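Oxidized polyvinyl alcohol hydrolase (Pseudomonas sp. VM15C, PDB 3WWE) catalyses the hydrolysis of beta-diketones such as nonane-4,6-dione and of oxidized polyvinyl alcohol, the second step in the degradation of polyvinyl alcohol. Local coordinates at residues A[174-179]-A[303-308]; A[257-262]-A[272-277]; A[291-296]-A[344-349]. All coordinates share one frame; numbering follows the deposited sequence.

Contacts 1 and 2 lie side by side, their centres about 12 Å apart, and together build the putative catalytic centre of an alpha/beta-hydrolase-type fold; both touch the bound 2-(2-ethoxyethoxy)ethanol. Asp-258 of contact 2 reaches His-303 of contact 1, and along the chain the 257-277 hairpin region is nested inside the loop that contact 1 closes. Helix 275-288 then leads from contact 2 to strand 292-298 of contact 3, centred about 18 Å from contact 1 and 21 Å from contact 2. Contacts 1 and 3 share the large mixed sheet: strand 170-176 runs through its interior, whereas 343-346 forms an outermost strand.

Contact 1: A[174-179]-A[303-308]. With AE3 (2-(2-ethoxyethoxy)ethanol), chain B.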
# COMPACT_ATOMS: atom_id res chain seq x y z
N GLY A 174 -3.52 -1.20 -2.81
CA GLY A 174 -2.21 -0.68 -3.20
C GLY A 174 -2.28 0.83 -3.07
O GLY A 174 -3.36 1.40 -2.87
N GLY A 175 -1.13 1.47 -3.19
CA GLY A 175 -1.11 2.91 -3.08
C GLY A 175 0.28 3.48 -3.31
O GLY A 175 1.28 2.75 -3.54
N ILE A 176 0.35 4.81 -3.25
CA ILE A 176 1.57 5.54 -3.45
C ILE A 176 2.02 6.28 -2.17
O ILE A 176 1.21 6.84 -1.42
CB ILE A 176 1.35 6.57 -4.63
CG1 ILE A 176 2.56 7.50 -4.78
CG2 ILE A 176 0.04 7.35 -4.36
CD1 ILE A 176 3.79 6.83 -5.27
N SER A 177 3.33 6.25 -1.90
CA SER A 177 3.87 6.99 -0.78
C SER A 177 3.19 6.51 0.52
O SER A 177 3.25 5.31 0.84
CB SER A 177 3.65 8.50 -1.05
OG SER A 177 4.32 9.32 -0.09
N SER A 178 2.55 7.43 1.26
CA SER A 178 1.88 7.03 2.50
C SER A 178 0.87 5.90 2.21
O SER A 178 0.72 4.98 3.03
CB SER A 178 1.21 8.22 3.14
OG SER A 178 0.76 7.87 4.40
N GLY A 179 0.17 6.00 1.08
CA GLY A 179 -0.75 4.92 0.69
C GLY A 179 0.02 3.60 0.48
O GLY A 179 -0.50 2.50 0.71
N HIS A 303 9.31 10.04 -6.90
CA HIS A 303 8.32 9.75 -5.87
C HIS A 303 6.93 10.30 -6.22
O HIS A 303 6.61 11.44 -5.86
CB HIS A 303 8.76 10.34 -4.53
CG HIS A 303 7.99 9.80 -3.38
ND1 HIS A 303 8.06 8.48 -2.99
CD2 HIS A 303 7.03 10.37 -2.59
CE1 HIS A 303 7.18 8.25 -2.03
NE2 HIS A 303 6.53 9.38 -1.77
N MET A 304 6.12 9.49 -6.88
CA MET A 304 4.79 9.91 -7.33
C MET A 304 4.22 8.71 -8.04
O MET A 304 4.92 7.72 -8.18
CB MET A 304 4.94 11.08 -8.31
CG MET A 304 5.82 10.76 -9.48
SD MET A 304 6.35 12.33 -10.29
CE MET A 304 5.02 12.78 -10.99
N TRP A 305 3.00 8.80 -8.54
CA TRP A 305 2.46 7.63 -9.20
C TRP A 305 3.24 7.43 -10.49
O TRP A 305 3.57 8.39 -11.15
CB TRP A 305 0.98 7.83 -9.51
CG TRP A 305 0.29 6.53 -9.85
CD1 TRP A 305 0.29 5.89 -11.05
CD2 TRP A 305 -0.41 5.67 -8.92
NE1 TRP A 305 -0.36 4.68 -10.93
CE2 TRP A 305 -0.80 4.52 -9.63
CE3 TRP A 305 -0.74 5.77 -7.56
CZ2 TRP A 305 -1.51 3.46 -9.03
CZ3 TRP A 305 -1.46 4.70 -6.96
CH2 TRP A 305 -1.82 3.56 -7.71
N PRO A 306 3.61 6.17 -10.81
CA PRO A 306 4.36 5.81 -12.03
C PRO A 306 3.91 6.73 -13.17
O PRO A 306 2.72 6.81 -13.51
CB PRO A 306 3.94 4.36 -12.24
CG PRO A 306 3.83 3.85 -10.84
CD PRO A 306 3.21 4.97 -10.05
N GLN A 307 4.87 7.43 -13.77
CA GLN A 307 4.55 8.39 -14.81
C GLN A 307 4.69 7.90 -16.23
O GLN A 307 4.05 8.42 -17.14
CB GLN A 307 5.43 9.62 -14.61
CG GLN A 307 5.24 10.30 -13.25
CD GLN A 307 3.90 11.04 -13.19
OE1 GLN A 307 2.99 10.75 -12.36
NE2 GLN A 307 3.77 11.99 -14.07
N LEU A 308 5.52 6.89 -16.41
CA LEU A 308 5.80 6.37 -17.73
C LEU A 308 4.76 5.35 -18.15
O LEU A 308 4.62 4.33 -17.47
CB LEU A 308 7.22 5.74 -17.76
CG LEU A 308 8.34 6.72 -17.35
CD1 LEU A 308 9.73 6.04 -17.34
CD2 LEU A 308 8.33 7.92 -18.36
C1 AE3 B . 9.38 10.87 9.87
C2 AE3 B . 8.10 10.47 9.19
O2 AE3 B . 8.11 11.02 7.87
C3 AE3 B . 7.56 10.03 7.00
C4 AE3 B . 7.30 10.63 5.62
O3 AE3 B . 6.65 9.64 4.79
C5 AE3 B . 5.96 10.35 3.72
C6 AE3 B . 5.15 9.33 2.89
O4 AE3 B . 5.82 8.03 2.81
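Ser-177 OG and His-303 NE2 are joined by a hydrogen bond of 2.8 Å, the hydroxyl lying at the edge of the imidazole and in its plane. Ser-177 sits in the sharp turn between strand 170-176 and helix 178-189, and the bond ties this turn to loop 303-308; with Gly-175 and Gly-179 the turn fits the GxSxG nucleophile elbow of alpha/beta hydrolases. Ser-177 has the strained backbone expected there (phi 58°, psi -122°). Although it occupies the N-cap position of the helix, its hydroxyl makes no capping bond; OG stands anti to the backbone N (chi1 -172°), facing the histidine. The other ring nitrogen, His-303 ND1, is hydrogen-bonded to Asp-258, and Tyr-275 stacks on the imidazole. Behind the serine, Ile-176 wedges against the 303-308 loop: its CD1 comes within 3.2 Å of Met-304 O, while its CG2 meets the edge of the indole, 3.7 Å from Trp-305 CE3. Pro-306 CD lies over one face of that indole, offset toward the rim, and Trp-305 NE1 bonds to Asn-314 of helix 310-322, which together limit how the indole can turn. The bound 2-(2-ethoxyethoxy)ethanol brings its C6 to 3.1 Å from Ser-177 OG. This geometry is consistent with Ser-177 acting as the nucleophile of a charge relay, with His-303 NE2 placed to relay a proton to or from the hydroxyl and the ligand marking where substrate may approach.

Contact 2: A[257-262]-A[272-277]. With AE3 (2-(2-ethoxyethoxy)ethanol), chain B.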
# COMPACT_ATOMS: atom_id res chain seq x y z
N LYS A 257 15.61 9.44 -7.62
CA LYS A 257 14.93 10.58 -7.03
C LYS A 257 13.66 10.17 -6.23
O LYS A 257 12.85 11.02 -5.83
CB LYS A 257 14.58 11.59 -8.11
CG LYS A 257 15.85 12.09 -8.82
CD LYS A 257 15.69 13.40 -9.57
CE LYS A 257 17.01 13.75 -10.31
NZ LYS A 257 18.27 13.69 -9.38
N ASP A 258 13.49 8.87 -5.97
CA ASP A 258 12.31 8.45 -5.20
C ASP A 258 12.70 8.76 -3.75
O ASP A 258 13.27 7.92 -3.08
CB ASP A 258 12.05 6.95 -5.39
CG ASP A 258 10.69 6.51 -4.82
OD1 ASP A 258 10.03 7.33 -4.14
OD2 ASP A 258 10.28 5.35 -5.06
N LEU A 259 12.43 9.98 -3.31
CA LEU A 259 12.80 10.44 -1.97
C LEU A 259 11.72 11.43 -1.61
O LEU A 259 11.02 11.90 -2.50
CB LEU A 259 14.11 11.24 -2.00
CG LEU A 259 15.38 10.70 -2.65
CD1 LEU A 259 16.36 11.90 -2.94
CD2 LEU A 259 16.00 9.68 -1.70
N TRP A 260 11.58 11.75 -0.32
CA TRP A 260 10.56 12.72 0.11
C TRP A 260 11.11 13.72 1.13
O TRP A 260 11.72 13.35 2.13
CB TRP A 260 9.35 11.98 0.70
CG TRP A 260 8.23 12.85 1.14
CD1 TRP A 260 7.98 13.26 2.41
CD2 TRP A 260 7.26 13.50 0.30
NE1 TRP A 260 6.92 14.15 2.42
CE2 TRP A 260 6.46 14.31 1.14
CE3 TRP A 260 7.00 13.49 -1.07
CZ2 TRP A 260 5.41 15.11 0.66
CZ3 TRP A 260 5.95 14.28 -1.57
CH2 TRP A 260 5.16 15.08 -0.70
N ASN A 261 10.89 15.00 0.87
CA ASN A 261 11.35 16.02 1.79
C ASN A 261 10.13 16.53 2.50
O ASN A 261 9.15 16.89 1.85
CB ASN A 261 11.98 17.21 1.07
CG ASN A 261 13.21 16.83 0.29
OD1 ASN A 261 13.31 17.06 -0.93
ND2 ASN A 261 14.16 16.23 0.97
N CYS A 262 10.19 16.54 3.84
CA CYS A 262 9.09 17.08 4.65
C CYS A 262 9.19 18.61 4.67
O CYS A 262 10.20 19.18 4.30
CB CYS A 262 9.18 16.57 6.08
SG CYS A 262 8.61 14.85 6.27
N CYS A 272 13.28 13.40 4.59
CA CYS A 272 12.84 12.60 5.73
C CYS A 272 12.42 11.17 5.37
O CYS A 272 12.00 10.38 6.24
CB CYS A 272 11.71 13.31 6.46
SG CYS A 272 10.42 13.55 5.33
N ALA A 273 12.56 10.84 4.10
CA ALA A 273 12.25 9.48 3.65
C ALA A 273 12.97 9.14 2.36
O ALA A 273 12.92 9.89 1.38
CB ALA A 273 10.76 9.30 3.45
N ASP A 274 13.64 8.01 2.37
CA ASP A 274 14.36 7.53 1.19
C ASP A 274 13.75 6.16 0.89
O ASP A 274 13.88 5.25 1.71
CB ASP A 274 15.83 7.37 1.52
CG ASP A 274 16.64 6.88 0.33
OD1 ASP A 274 16.03 6.40 -0.68
OD2 ASP A 274 17.89 6.97 0.45
N TYR A 275 13.10 6.01 -0.26
CA TYR A 275 12.44 4.74 -0.58
C TYR A 275 13.29 3.56 -1.08
O TYR A 275 12.81 2.42 -1.22
CB TYR A 275 11.24 5.04 -1.48
CG TYR A 275 10.33 6.01 -0.77
CD1 TYR A 275 10.49 7.39 -0.91
CD2 TYR A 275 9.38 5.54 0.15
CE1 TYR A 275 9.73 8.29 -0.14
CE2 TYR A 275 8.61 6.43 0.92
CZ TYR A 275 8.80 7.79 0.76
OH TYR A 275 8.06 8.68 1.46
N ARG A 276 14.57 3.79 -1.32
CA ARG A 276 15.45 2.69 -1.73
C ARG A 276 15.46 1.63 -0.60
O ARG A 276 15.10 0.47 -0.81
CB ARG A 276 16.90 3.20 -1.95
CG ARG A 276 17.87 2.13 -2.41
CD ARG A 276 19.32 2.73 -2.34
NE ARG A 276 19.42 3.91 -3.19
CZ ARG A 276 19.80 3.86 -4.45
NH1 ARG A 276 20.13 2.70 -4.98
NH2 ARG A 276 19.81 4.95 -5.21
N PRO A 277 15.86 2.04 0.63
CA PRO A 277 15.89 1.06 1.73
C PRO A 277 14.55 0.44 2.13
O PRO A 277 14.50 -0.73 2.54
CB PRO A 277 16.52 1.83 2.88
CG PRO A 277 16.19 3.28 2.58
CD PRO A 277 16.40 3.33 1.07
C1 AE3 B . 9.38 10.87 9.87
C2 AE3 B . 8.10 10.47 9.19
O2 AE3 B . 8.11 11.02 7.87
C3 AE3 B . 7.56 10.03 7.00
C4 AE3 B . 7.30 10.63 5.62
O3 AE3 B . 6.65 9.64 4.79
C5 AE3 B . 5.96 10.35 3.72
C6 AE3 B . 5.15 9.33 2.89
O4 AE3 B . 5.82 8.03 2.81
O HOH W 1 15.40 6.37 -3.55
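Strands 259-262 and 272-274 run antiparallel at 178°, their axes 4.8 Å apart at closest approach, as the two arms of a beta hairpin. A classic beta bulge interrupts it: Cys-272 and Ala-273 both face Trp-260. Trp-260 O receives Cys-272 N at 2.9 Å in an almost straight bond (175° at the hydrogen) and Ala-273 N only weakly, while Trp-260 N donates to Ala-273 O at 2.9 Å. A disulfide between Cys-262 and Cys-272, modelled with an SG-SG distance of 2.4 Å, ties the arms covalently. Cys-272 SG also rests at the edge of the indole, 3.8 Å from Trp-260 CD1, a sulfur-aromatic contact. Trp-260 and Tyr-275 lie alongside each other and point the same way, Trp-260 CB meeting the edge of the phenol ring. Tyr-275 OH is hydrogen-bonded to O4 of 2-(2-ethoxyethoxy)ethanol at 2.7 Å, and Trp-260 CD1 lies near the ligand's C5, so both residues border the ligand. Asp-258 crosses Tyr-275 at about a right angle, its carboxylate plane 24° from the ring plane and its OD1 3.3 Å from Tyr-275 CD1. The same OD1 is bonded to His-303 ND1, while Ser-201 and the Gly-254 backbone N hold OD2, fixing the rotation of what is probably the acidic member of the triad. Where the strand gives way to helix 275-288, Asp-274 is the N-cap: its OD1 accepts from Arg-276 N at 3.1 Å, the N-H arriving from above the carboxylate plane.

Contact 3: A[291-296]-A[344-349]; sequences DVVHVA and CHVGPF
Phe-349 presents one face squarely to Ala-296, whose CB sits over the ring centre, 3.6 Å from the centroid, in a CH-pi contact. The His-294 ring uses its edge instead: Gly-347 O lies in the ring plane, 2.9 Å from His-294 CD2. The third flat group, His-345, has Ala-296 O over one face. Its CG stands between the backbone N and the carbonyl carbon (chi1 64°), turning the imidazole toward the following residue, where His-345 ND1 donates to Val-346 O at 3.0 Å, approaching from well above the carbonyl plane. Strands 292-296 and 344-346 form an antiparallel ladder, the N-to-C directions of these short segments 156° apart. Gly-347 N gives the shortest rung, 2.7 Å to His-294 O. Ala-296 and His-345 form a hydrogen-bonded pair, with Ala-296 N to His-345 O at 2.9 Å and His-345 N to Ala-296 O at 3.1 Å. On the face opposite Ala-296, Val-295 sits beside Val-346 in the non-hydrogen-bonded pair, their CG2 atoms 4.3 Å apart. Replacing Phe-349 by an alanine is likely to leave the Ala-296 methyl without its aromatic cover and to open a gap beside Thr-251 and Trp-253. Next to Ala-296 in the chain, Cys-297 is joined to Cys-344 by a disulfide that staples the edge strand to its neighbour. Strand 292-298 lies between 247-253 and the outermost strand 343-346 of the mixed sheet. Helix 275-288 covers the face bearing His-294: Ser-283, a possible charge-relay residue, touches that ring and hydrogen-bonds the backbone N of Phe-349, while loop residues Pro-330 and Phe-333 meet Val-293 on the other face.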
# COMPACT_ATOMS: atom_id res chain seq x y z
N ASP A 291 4.77 -18.74 1.06
CA ASP A 291 3.49 -18.67 0.36
C ASP A 291 3.24 -17.33 -0.35
O ASP A 291 2.10 -16.98 -0.75
CB ASP A 291 2.37 -19.01 1.38
CG ASP A 291 2.46 -20.47 1.88
OD1 ASP A 291 3.41 -21.19 1.45
OD2 ASP A 291 1.60 -20.91 2.70
N VAL A 292 4.32 -16.58 -0.54
CA VAL A 292 4.22 -15.30 -1.18
C VAL A 292 5.06 -15.19 -2.46
O VAL A 292 6.20 -15.64 -2.51
CB VAL A 292 4.64 -14.15 -0.17
CG1 VAL A 292 4.60 -12.73 -0.85
CG2 VAL A 292 3.72 -14.19 1.04
N VAL A 293 4.49 -14.59 -3.48
CA VAL A 293 5.22 -14.34 -4.72
C VAL A 293 5.51 -12.85 -4.59
O VAL A 293 4.61 -12.06 -4.33
CB VAL A 293 4.36 -14.56 -5.96
CG1 VAL A 293 5.12 -14.09 -7.19
CG2 VAL A 293 4.05 -16.02 -6.11
N HIS A 294 6.76 -12.45 -4.71
CA HIS A 294 7.05 -11.05 -4.62
C HIS A 294 7.74 -10.59 -5.91
O HIS A 294 8.68 -11.25 -6.37
CB HIS A 294 7.96 -10.74 -3.43
CG HIS A 294 8.44 -9.34 -3.45
ND1 HIS A 294 7.73 -8.30 -2.88
CD2 HIS A 294 9.45 -8.78 -4.14
CE1 HIS A 294 8.29 -7.15 -3.23
NE2 HIS A 294 9.33 -7.42 -3.99
N VAL A 295 7.26 -9.48 -6.47
CA VAL A 295 7.79 -8.90 -7.69
C VAL A 295 8.39 -7.53 -7.34
O VAL A 295 7.73 -6.62 -6.77
CB VAL A 295 6.69 -8.69 -8.77
CG1 VAL A 295 7.26 -7.95 -10.02
CG2 VAL A 295 6.13 -10.02 -9.20
N ALA A 296 9.65 -7.38 -7.71
CA ALA A 296 10.34 -6.13 -7.45
C ALA A 296 10.35 -5.40 -8.78
O ALA A 296 10.88 -5.94 -9.78
CB ALA A 296 11.79 -6.41 -6.96
N CYS A 344 11.27 -5.35 -13.96
CA CYS A 344 10.71 -6.14 -12.90
C CYS A 344 11.18 -7.58 -12.95
O CYS A 344 11.46 -8.10 -14.02
CB CYS A 344 9.16 -6.18 -13.00
SG CYS A 344 8.34 -4.56 -13.17
N HIS A 345 11.16 -8.23 -11.80
CA HIS A 345 11.51 -9.65 -11.74
C HIS A 345 11.01 -10.14 -10.38
O HIS A 345 10.78 -9.33 -9.47
CB HIS A 345 13.01 -9.83 -11.85
CG HIS A 345 13.75 -9.21 -10.71
ND1 HIS A 345 13.91 -9.84 -9.49
CD2 HIS A 345 14.33 -7.99 -10.58
CE1 HIS A 345 14.54 -9.03 -8.66
NE2 HIS A 345 14.80 -7.90 -9.30
N VAL A 346 10.85 -11.46 -10.26
CA VAL A 346 10.38 -12.05 -9.04
C VAL A 346 11.56 -12.13 -8.07
O VAL A 346 12.69 -12.40 -8.48
CB VAL A 346 9.85 -13.46 -9.35
CG1 VAL A 346 9.51 -14.19 -8.09
CG2 VAL A 346 8.66 -13.37 -10.21
N GLY A 347 11.31 -11.88 -6.78
CA GLY A 347 12.35 -11.98 -5.78
C GLY A 347 12.64 -10.62 -5.18
O GLY A 347 11.91 -9.64 -5.43
N PRO A 348 13.73 -10.50 -4.39
CA PRO A 348 14.06 -9.19 -3.78
C PRO A 348 14.67 -8.21 -4.78
O PRO A 348 15.07 -8.61 -5.89
CB PRO A 348 15.12 -9.55 -2.72
CG PRO A 348 15.15 -11.13 -2.69
CD PRO A 348 14.78 -11.49 -4.09
N PHE A 349 14.71 -6.93 -4.42
CA PHE A 349 15.39 -5.99 -5.29
C PHE A 349 16.88 -6.41 -5.27
O PHE A 349 17.42 -6.87 -4.24
CB PHE A 349 15.27 -4.59 -4.73
CG PHE A 349 14.01 -3.93 -5.10
CD1 PHE A 349 13.85 -3.38 -6.35
CD2 PHE A 349 12.94 -3.87 -4.18
CE1 PHE A 349 12.62 -2.76 -6.73
CE2 PHE A 349 11.70 -3.26 -4.55
CZ PHE A 349 11.55 -2.71 -5.79